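Local coordinates for alcohol dehydrogenase, zinc-containing (Streptococcus pneumoniae serotype 2, PDB 5YLN), which is a zinc-dependent alcohol dehydrogenase that probably oxidises alcohols to aldehydes or ketones with NAD+ as the hydride acceptor, at the zinc ion site. Sequence-based numbering; all coordinates share one arbitrary frame.

The zinc ion site. Residues 93-97, 100, 108-110. With ZN (zinc ion), chain B.
Four cysteine sulfurs enclose the zinc ion in a near-tetrahedral shell, the structural zinc site of the zinc-containing alcohol dehydrogenase family. Cys94 and Cys97 come from a CxxC turn, Cys100 from the start of the 3-10 helix 100-102, and Cys108 from the loop just after the 3-10 helix 105-107. SG of Cys100 lies 2.2 Å from ZN and SG of Cys94 2.3 Å, while SG of Cys97 and SG of Cys108 each stand 2.4 Å from ZN. The metal is partly occupied in this crystal.

The side chains reach the metal by different torsions. In Cys94 and Cys97, which belong to the same turn, the sulfur sits between the backbone N and the carbonyl carbon (chi1 78° and 71°), the crowded position. Cys100 turns SG anti to its carbonyl carbon, and Cys108 extends SG anti to its backbone N (chi1 167°) and reaches the metal from the second segment, 108-110.

A second shell of backbone N-H groups points at the sulfurs. Within the CxxC turn, Lys96 N donates to SG of Cys94. Gly95, with its positive phi, directs its N beyond the turn to SG of Cys100 at 3.3 Å. SG of Cys97 accepts two such bonds, from the N of Cys100 and, nearly straight, from the N of Glu109 at 3.4 Å. SG of Cys108 likewise takes two, from the N of Cys94 and the N of Asp110. These long N-H...S hydrogen bonds probably spread the negative charge of the sulfurs, presumably thiolates, and stabilise them as zinc ligands.

The bonds from Cys94 N to Cys108 SG and from Glu109 N to Cys97 SG cross between the two segments, so metal and hydrogen bonds together tie residues 94-100 to 108-110. With four cysteine sulfurs in a near-tetrahedral shell, this zinc holds the loop 94-110 in shape rather than taking part in catalysis.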
loop_
_atom_site.group_PDB
_atom_site.type_symbol
_atom_site.label_atom_id
_atom_site.label_comp_id
_atom_site.label_asym_id
_atom_site.label_seq_id
_atom_site.Cartn_x
_atom_site.Cartn_y
_atom_site.Cartn_z
ATOM N N ALA A 93 16.587 17.202 8.658
ATOM C CA ALA A 93 16.179 16.309 9.740
ATOM C C ALA A 93 16.728 16.835 11.062
ATOM O O ALA A 93 17.939 16.994 11.209
ATOM C CB ALA A 93 16.676 14.880 9.476
ATOM N N CYS A 94 15.844 17.087 12.033
ATOM C CA CYS A 94 16.310 17.537 13.340
ATOM C C CYS A 94 16.906 16.390 14.160
ATOM O O CYS A 94 17.713 16.650 15.058
ATOM C CB CYS A 94 15.166 18.208 14.113
ATOM S SG CYS A 94 13.945 17.022 14.890
ATOM N N GLY A 95 16.537 15.138 13.853
ATOM C CA GLY A 95 17.067 13.950 14.492
ATOM C C GLY A 95 16.447 13.596 15.830
ATOM O O GLY A 95 16.847 12.590 16.427
ATOM N N LYS A 96 15.472 14.378 16.309
ATOM C CA LYS A 96 14.941 14.245 17.658
ATOM C C LYS A 96 13.425 14.135 17.743
ATOM O O LYS A 96 12.919 13.764 18.806
ATOM C CB LYS A 96 15.362 15.444 18.527
ATOM C CG LYS A 96 16.827 15.530 18.895
ATOM C CD LYS A 96 17.099 16.914 19.493
ATOM C CE LYS A 96 18.404 16.972 20.266
ATOM N NZ LYS A 96 18.620 18.363 20.751
ATOM N N CYS A 97 12.681 14.475 16.697
ATOM C CA CYS A 97 11.234 14.569 16.835
ATOM C C CYS A 97 10.577 13.204 16.607
ATOM O O CYS A 97 11.235 12.204 16.324
ATOM C CB CYS A 97 10.674 15.593 15.858
ATOM S SG CYS A 97 10.767 14.983 14.161
ATOM N N CYS A 100 11.542 11.901 13.043
ATOM C CA CYS A 100 12.976 11.639 12.910
ATOM C C CYS A 100 13.385 10.389 13.685
ATOM O O CYS A 100 14.275 9.642 13.258
ATOM C CB CYS A 100 13.785 12.844 13.389
ATOM S SG CYS A 100 13.869 14.215 12.196
ATOM N N CYS A 108 9.866 15.405 9.363
ATOM C CA CYS A 108 10.406 16.033 10.565
ATOM C C CYS A 108 9.563 17.249 10.960
ATOM O O CYS A 108 9.194 18.069 10.115
ATOM C CB CYS A 108 11.869 16.430 10.324
ATOM S SG CYS A 108 12.537 17.537 11.588
ATOM N N GLU A 109 9.259 17.366 12.257
ATOM C CA GLU A 109 8.332 18.381 12.765
ATOM C C GLU A 109 9.016 19.648 13.274
ATOM O O GLU A 109 8.340 20.523 13.817
ATOM C CB GLU A 109 7.463 17.800 13.889
ATOM C CG GLU A 109 6.665 16.561 13.493
ATOM C CD GLU A 109 5.762 16.011 14.614
ATOM O OE1 GLU A 109 4.590 15.677 14.325
ATOM O OE2 GLU A 109 6.221 15.899 15.771
ATOM N N ASP A 110 10.333 19.772 13.129
ATOM C CA ASP A 110 11.083 20.913 13.661
ATOM C C ASP A 110 12.006 21.422 12.554
ATOM O O ASP A 110 13.145 20.958 12.442
ATOM C CB ASP A 110 11.850 20.495 14.904
ATOM C CG ASP A 110 12.800 21.567 15.395
ATOM O OD1 ASP A 110 12.575 22.754 15.077
ATOM O OD2 ASP A 110 13.788 21.211 16.086
HETATM ZN ZN ZN B . 12.768 15.843 13.245
#